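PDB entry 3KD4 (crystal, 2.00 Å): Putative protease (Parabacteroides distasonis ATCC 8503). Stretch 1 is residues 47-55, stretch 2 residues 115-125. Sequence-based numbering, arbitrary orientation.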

ATOM      1  N   PHE A  47       6.630 -17.818  -7.735  1.00 18.11           N
ATOM      2  CA  PHE A  47       7.572 -17.241  -6.764  1.00 19.41           C
ATOM      3  C   PHE A  47       7.124 -17.581  -5.379  1.00 19.39           C
ATOM      4  O   PHE A  47       6.012 -17.266  -5.023  1.00 19.89           O
ATOM      5  CB  PHE A  47       7.596 -15.718  -6.931  1.00 20.21           C
ATOM      6  CG  PHE A  47       7.864 -15.293  -8.326  1.00 22.12           C
ATOM      7  CD1 PHE A  47       9.163 -15.147  -8.773  1.00 24.78           C
ATOM      8  CD2 PHE A  47       6.827 -15.088  -9.210  1.00 25.26           C
ATOM      9  CE1 PHE A  47       9.408 -14.754 -10.075  1.00 25.26           C
ATOM     10  CE2 PHE A  47       7.083 -14.697 -10.517  1.00 25.37           C
ATOM     11  CZ  PHE A  47       8.356 -14.545 -10.938  1.00 23.81           C
ATOM     12  N   ILE A  48       7.974 -18.244  -4.602  1.00 19.56           N
ATOM     13  CA  ILE A  48       7.588 -18.665  -3.245  1.00 19.04           C
ATOM     14  C   ILE A  48       8.606 -18.197  -2.218  1.00 18.45           C
ATOM     15  O   ILE A  48       9.716 -18.686  -2.202  1.00 16.76           O
ATOM     16  CB  ILE A  48       7.475 -20.215  -3.119  1.00 19.83           C
ATOM     17  CG1 ILE A  48       6.544 -20.812  -4.186  1.00 18.99           C
ATOM     18  CG2 ILE A  48       7.007 -20.600  -1.663  1.00 17.55           C
ATOM     19  CD1 ILE A  48       6.818 -22.326  -4.516  1.00 18.13           C
ATOM     20  N   VAL A  49       8.193 -17.286  -1.347  1.00 19.22           N
ATOM     21  CA  VAL A  49       9.099 -16.683  -0.372  1.00 19.26           C
ATOM     22  C   VAL A  49       9.005 -17.383   0.987  1.00 19.57           C
ATOM     23  O   VAL A  49       7.921 -17.689   1.445  1.00 19.27           O
ATOM     24  CB  VAL A  49       8.774 -15.172  -0.247  1.00 19.89           C
ATOM     25  CG1 VAL A  49       9.635 -14.514   0.837  1.00 21.06           C
ATOM     26  CG2 VAL A  49       9.031 -14.450  -1.634  1.00 18.42           C
ATOM     27  N   TYR A  50      10.133 -17.666   1.634  1.00 19.42           N
ATOM     28  CA  TYR A  50      10.087 -18.249   2.964  1.00 18.77           C
ATOM     29  C   TYR A  50      11.352 -17.979   3.728  1.00 19.58           C
ATOM     30  O   TYR A  50      12.370 -17.549   3.160  1.00 18.01           O
ATOM     31  CB  TYR A  50       9.799 -19.755   2.911  1.00 18.30           C
ATOM     32  CG  TYR A  50      10.882 -20.562   2.230  1.00 18.39           C
ATOM     33  CD1 TYR A  50      11.045 -20.540   0.849  1.00 19.50           C
ATOM     34  CD2 TYR A  50      11.735 -21.361   2.973  1.00 22.35           C
ATOM     35  CE1 TYR A  50      12.083 -21.292   0.227  1.00 21.83           C
ATOM     36  CE2 TYR A  50      12.736 -22.118   2.369  1.00 23.76           C
ATOM     37  CZ  TYR A  50      12.923 -22.056   1.017  1.00 24.25           C
ATOM     38  OH  TYR A  50      13.924 -22.841   0.474  1.00 28.60           O
ATOM     39  N   ASN A  51      11.282 -18.235   5.037  1.00 19.51           N
ATOM     40  CA  ASN A  51      12.425 -18.012   5.913  1.00 18.65           C
ATOM     41  C   ASN A  51      12.989 -19.342   6.392  1.00 18.48           C
ATOM     42  O   ASN A  51      12.425 -19.973   7.292  1.00 17.96           O
ATOM     43  CB  ASN A  51      11.969 -17.165   7.102  1.00 18.90           C
ATOM     44  CG  ASN A  51      13.112 -16.807   8.038  1.00 17.62           C
ATOM     45  OD1 ASN A  51      14.194 -17.316   7.904  1.00 17.02           O
ATOM     46  ND2 ASN A  51      12.853 -15.944   8.991  1.00 19.34           N
ATOM     47  N   PRO A  52      14.114 -19.772   5.826  1.00 19.67           N
ATOM     48  CA  PRO A  52      14.637 -21.077   6.147  1.00 20.58           C
ATOM     49  C   PRO A  52      15.156 -21.240   7.563  1.00 21.46           C
ATOM     50  O   PRO A  52      15.400 -22.362   7.964  1.00 22.04           O
ATOM     51  CB  PRO A  52      15.803 -21.254   5.174  1.00 21.13           C
ATOM     52  CG  PRO A  52      16.117 -19.941   4.664  1.00 21.60           C
ATOM     53  CD  PRO A  52      14.924 -19.088   4.799  1.00 20.44           C
ATOM     54  N   ASP A  53      15.317 -20.171   8.327  1.00 21.47           N
ATOM     55  CA  ASP A  53      15.640 -20.361   9.738  1.00 22.52           C
ATOM     56  C   ASP A  53      14.514 -21.099  10.490  1.00 22.48           C
ATOM     57  O   ASP A  53      14.784 -21.755  11.481  1.00 23.03           O
ATOM     58  CB  ASP A  53      15.904 -19.048  10.428  1.00 22.67           C
ATOM     59  CG  ASP A  53      17.200 -18.386   9.985  1.00 24.98           C
ATOM     60  OD1 ASP A  53      18.045 -19.020   9.327  1.00 26.61           O
ATOM     61  OD2 ASP A  53      17.343 -17.188  10.288  1.00 31.44           O
ATOM     62  N   PHE A  54      13.267 -20.975  10.036  1.00 21.91           N
ATOM     63  CA  PHE A  54      12.153 -21.659  10.693  1.00 21.51           C
ATOM     64  C   PHE A  54      11.216 -22.372   9.750  1.00 21.35           C
ATOM     65  O   PHE A  54      10.272 -23.057  10.210  1.00 21.53           O
ATOM     66  CB  PHE A  54      11.329 -20.640  11.480  1.00 22.65           C
ATOM     67  CG  PHE A  54      12.100 -19.978  12.607  1.00 24.67           C
ATOM     68  CD1 PHE A  54      12.900 -18.878  12.369  1.00 28.68           C
ATOM     69  CD2 PHE A  54      12.022 -20.476  13.900  1.00 27.94           C
ATOM     70  CE1 PHE A  54      13.634 -18.290  13.419  1.00 30.24           C
ATOM     71  CE2 PHE A  54      12.748 -19.870  14.945  1.00 28.86           C
ATOM     72  CZ  PHE A  54      13.536 -18.793  14.698  1.00 27.11           C
ATOM     73  N   GLN A  55      11.431 -22.232   8.439  1.00 19.75           N
ATOM     74  CA  GLN A  55      10.491 -22.809   7.490  1.00 18.64           C
ATOM     75  C   GLN A  55      11.161 -23.724   6.501  1.00 18.54           C
ATOM     76  O   GLN A  55      12.304 -23.493   6.089  1.00 18.39           O
ATOM     77  CB  GLN A  55       9.733 -21.717   6.731  1.00 18.03           C
ATOM     78  CG  GLN A  55       9.030 -20.735   7.658  1.00 18.31           C
ATOM     79  CD  GLN A  55       8.235 -19.679   6.932  1.00 17.33           C
ATOM     80  OE1 GLN A  55       8.755 -18.975   6.074  1.00 15.86           O
ATOM     81  NE2 GLN A  55       6.962 -19.562   7.280  1.00 13.60           N
ATOM     82  N   ASP A 115       1.641 -27.475  -6.536  1.00 14.10           N
ATOM     83  CA  ASP A 115       1.124 -27.828  -5.217  1.00 13.41           C
ATOM     84  C   ASP A 115       2.324 -27.874  -4.291  1.00 14.47           C
ATOM     85  O   ASP A 115       3.266 -28.648  -4.533  1.00 15.09           O
ATOM     86  CB  ASP A 115       0.438 -29.184  -5.316  1.00 14.24           C
ATOM     87  CG  ASP A 115      -0.211 -29.627  -3.994  1.00 15.51           C
ATOM     88  OD1 ASP A 115      -0.057 -28.932  -2.971  1.00 15.28           O
ATOM     89  OD2 ASP A 115      -0.835 -30.710  -3.978  1.00 17.72           O
ATOM     90  N   TYR A 116       2.356 -26.978  -3.303  1.00 13.45           N
ATOM     91  CA  TYR A 116       3.468 -26.928  -2.359  1.00 14.30           C
ATOM     92  C   TYR A 116       3.005 -26.611  -0.957  1.00 13.77           C
ATOM     93  O   TYR A 116       1.908 -26.040  -0.761  1.00 13.12           O
ATOM     94  CB  TYR A 116       4.528 -25.899  -2.780  1.00 14.26           C
ATOM     95  CG  TYR A 116       4.097 -24.467  -2.655  1.00 15.70           C
ATOM     96  CD1 TYR A 116       3.475 -23.815  -3.702  1.00 14.75           C
ATOM     97  CD2 TYR A 116       4.308 -23.759  -1.470  1.00 17.40           C
ATOM     98  CE1 TYR A 116       3.062 -22.480  -3.589  1.00 17.14           C
ATOM     99  CE2 TYR A 116       3.911 -22.432  -1.346  1.00 18.88           C
ATOM    100  CZ  TYR A 116       3.280 -21.803  -2.401  1.00 19.49           C
ATOM    101  OH  TYR A 116       2.904 -20.487  -2.245  1.00 18.55           O
ATOM    102  N   SER A 117       3.871 -26.921   0.004  1.00 13.79           N
ATOM    103  CA  SER A 117       3.675 -26.516   1.386  1.00 14.67           C
ATOM    104  C   SER A 117       4.862 -25.751   1.911  1.00 15.84           C
ATOM    105  O   SER A 117       6.025 -26.034   1.557  1.00 16.24           O
ATOM    106  CB  SER A 117       3.480 -27.706   2.314  1.00 15.11           C
ATOM    107  OG  SER A 117       2.307 -28.441   2.009  1.00 16.27           O
ATOM    108  N   ILE A 118       4.564 -24.839   2.817  1.00 15.76           N
ATOM    109  CA  ILE A 118       5.549 -24.209   3.670  1.00 16.36           C
ATOM    110  C   ILE A 118       5.253 -24.715   5.094  1.00 16.65           C
ATOM    111  O   ILE A 118       4.147 -24.537   5.609  1.00 16.32           O
ATOM    112  CB  ILE A 118       5.443 -22.689   3.605  1.00 16.98           C
ATOM    113  CG1 ILE A 118       5.761 -22.225   2.168  1.00 17.57           C
ATOM    114  CG2 ILE A 118       6.382 -22.059   4.667  1.00 16.85           C
ATOM    115  CD1 ILE A 118       5.496 -20.719   1.917  1.00 22.04           C
ATOM    116  N   ILE A 119       6.241 -25.369   5.699  1.00 16.79           N
ATOM    117  CA  ILE A 119       6.112 -25.946   7.022  1.00 16.93           C
ATOM    118  C   ILE A 119       6.929 -25.096   7.984  1.00 16.62           C
ATOM    119  O   ILE A 119       8.125 -24.909   7.787  1.00 16.60           O
ATOM    120  CB  ILE A 119       6.574 -27.387   7.028  1.00 17.86           C
ATOM    121  CG1 ILE A 119       5.686 -28.197   6.061  1.00 20.91           C
ATOM    122  CG2 ILE A 119       6.526 -27.986   8.484  1.00 14.85           C
ATOM    123  CD1 ILE A 119       6.417 -29.228   5.350  1.00 25.11           C
ATOM    124  N   THR A 120       6.270 -24.592   9.013  1.00 16.15           N
ATOM    125  CA  THR A 120       6.904 -23.678   9.988  1.00 17.04           C
ATOM    126  C   THR A 120       7.051 -24.403  11.311  1.00 17.80           C
ATOM    127  O   THR A 120       6.079 -24.937  11.859  1.00 18.04           O
ATOM    128  CB  THR A 120       6.069 -22.439  10.171  1.00 16.74           C
ATOM    129  OG1 THR A 120       5.904 -21.790   8.894  1.00 15.26           O
ATOM    130  CG2 THR A 120       6.705 -21.482  11.148  1.00 14.86           C
ATOM    131  N   LYS A 121       8.266 -24.427  11.818  1.00 18.64           N
ATOM    132  CA  LYS A 121       8.550 -25.074  13.091  1.00 20.51           C
ATOM    133  C   LYS A 121       8.012 -24.278  14.288  1.00 20.14           C
ATOM    134  O   LYS A 121       7.704 -23.104  14.155  1.00 19.22           O
ATOM    135  CB  LYS A 121      10.048 -25.374  13.192  1.00 21.41           C
ATOM    136  CG  LYS A 121      10.941 -24.199  13.500  1.00 25.25           C
ATOM    137  CD  LYS A 121      12.411 -24.727  13.432  1.00 30.58           C
ATOM    138  CE  LYS A 121      13.401 -23.868  14.178  1.00 33.57           C
ATOM    139  NZ  LYS A 121      14.787 -24.431  13.954  1.00 37.45           N
ATOM    140  N   PRO A 122       7.884 -24.931  15.459  1.00 20.84           N
ATOM    141  CA  PRO A 122       7.392 -24.207  16.619  1.00 21.88           C
ATOM    142  C   PRO A 122       8.268 -23.023  16.944  1.00 21.80           C
ATOM    143  O   PRO A 122       9.424 -23.034  16.625  1.00 23.39           O
ATOM    144  CB  PRO A 122       7.476 -25.244  17.756  1.00 22.32           C
ATOM    145  CG  PRO A 122       7.491 -26.545  17.103  1.00 22.24           C
ATOM    146  CD  PRO A 122       8.195 -26.332  15.779  1.00 20.87           C
ATOM    147  N   GLY A 123       7.713 -22.001  17.548  1.00 22.48           N
ATOM    148  CA  GLY A 123       8.496 -20.895  18.061  1.00 23.10           C
ATOM    149  C   GLY A 123       8.737 -19.732  17.110  1.00 23.80           C
ATOM    150  O   GLY A 123       9.581 -18.880  17.386  1.00 27.00           O
ATOM    151  N   TYR A 124       8.098 -19.712  15.958  1.00 22.59           N
ATOM    152  CA  TYR A 124       8.328 -18.655  14.980  1.00 21.63           C
ATOM    153  C   TYR A 124       7.086 -17.763  14.930  1.00 21.04           C
ATOM    154  O   TYR A 124       7.190 -16.563  15.025  1.00 22.32           O
ATOM    155  CB  TYR A 124       8.577 -19.241  13.586  1.00 21.56           C
ATOM    156  CG  TYR A 124       8.908 -18.232  12.531  1.00 20.65           C
ATOM    157  CD1 TYR A 124       9.987 -17.374  12.688  1.00 21.68           C
ATOM    158  CD2 TYR A 124       8.143 -18.117  11.372  1.00 21.66           C
ATOM    159  CE1 TYR A 124      10.322 -16.437  11.717  1.00 20.93           C
ATOM    160  CE2 TYR A 124       8.480 -17.172  10.367  1.00 20.92           C
ATOM    161  CZ  TYR A 124       9.570 -16.339  10.561  1.00 21.56           C
ATOM    162  OH  TYR A 124       9.919 -15.379   9.609  1.00 23.18           O
ATOM    163  N   TYR A 125       5.906 -18.337  14.777  1.00 20.74           N
ATOM    164  CA  TYR A 125       4.697 -17.513  14.754  1.00 20.13           C
ATOM    165  C   TYR A 125       3.973 -17.620  16.085  1.00 21.07           C
ATOM    166  O   TYR A 125       3.706 -18.720  16.525  1.00 21.15           O
ATOM    167  CB  TYR A 125       3.792 -17.975  13.641  1.00 19.80           C
ATOM    168  CG  TYR A 125       4.271 -17.627  12.265  1.00 19.82           C
ATOM    169  CD1 TYR A 125       4.774 -16.361  11.977  1.00 23.01           C
ATOM    170  CD2 TYR A 125       4.161 -18.528  11.231  1.00 21.03           C
ATOM    171  CE1 TYR A 125       5.206 -16.041  10.689  1.00 22.13           C
ATOM    172  CE2 TYR A 125       4.559 -18.195   9.923  1.00 22.75           C
ATOM    173  CZ  TYR A 125       5.099 -16.954   9.680  1.00 23.02           C
ATOM    174  OH  TYR A 125       5.503 -16.612   8.393  1.00 25.15           O
TER
HETATM  175  O   HOH W   1      16.368 -21.855  13.981  1.00 57.39           O
HETATM  176  O   HOH W   2      15.414 -25.181  11.611  1.00 58.62           O
HETATM  177  O   HOH W   3       4.795 -17.886   6.402  1.00 36.66           O

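This is a mixed contact in which an apolar patch between two similarly directed strands gives way to a short antiparallel pairing, with side-chain amides and an aromatic pair fixing the loop ends. The strands 47-50 and 115-120 run at 8° to each other, but their axes come no closer than 9.3 Å, too far for backbone pairing, so side chains fill the gap. Ile48 points toward the other stretch and lays CD1 over one face of the Tyr116 ring, 3.8 Å from its centroid and 12° off the normal. Ile48 CG2 lies 3.6 Å from Tyr116 CE2 and 3.9 Å from Ile118 CD1, so this one methyl touches both neighbours, whose CB atoms leave the same strand toward stretch 1, two positions apart.

The backbone comes into register only after the turn that follows Tyr50. Asn51 O accepts from Phe54 N at 3.0 Å and from Gln55 N at 2.7 Å, while Asn51 OD1 takes Asp53 N at 3.1 Å; the turn is thus held by both the main chain and the side chain of one asparagine. It delivers Gln55 opposite Thr120 as an antiparallel, non-hydrogen-bonded pair, with CA atoms 4.5 Å apart. Beside this pair, Lys121 N donates to Phe54 O at 2.9 Å and a nearly straight 173°. Close CA-H...O contacts add to the fit: Gln55 CA lies 3.2 Å from Ile119 O, and Thr120 CA 3.4 Å from Phe54 O.

Gln55 links turn and pairing through its amide. Gln55 OE1 accepts from Asn51 N at 2.8 Å, back within its own stretch, while Gln55 NE2 donates across to Thr120 OG1 at 2.9 Å. The rule is that one glutamine can tie a turn to its neighbouring strand, using both ends of a single amide. The side chains of Gln55 and Thr120 share a sheet face, which makes that reach short. Gln55 NE2 also donates to water 3 at 2.9 Å, and this water sits 2.5 Å from Tyr125 OH, extending the polar network to the end of the second stretch.

Tyr124 meets the turn with both its ring and its hydroxyl. Asn51 ND2 donates to Tyr124 OH at 3.1 Å, and Phe54 CB sits over one face of the Tyr124 ring, 4.0 Å from its centroid. The Phe54 and Tyr124 rings are near parallel, at 18°, but slid apart so that they barely overlap; even so, the CD1 atoms of Phe54 and Tyr124 approach to 3.3 Å. At the exposed margin, Lys121 CE passes 3.7 Å from Phe54 CD2, and water 1 bridges Lys121 NZ and Asp53 O, 3.0 Å from each.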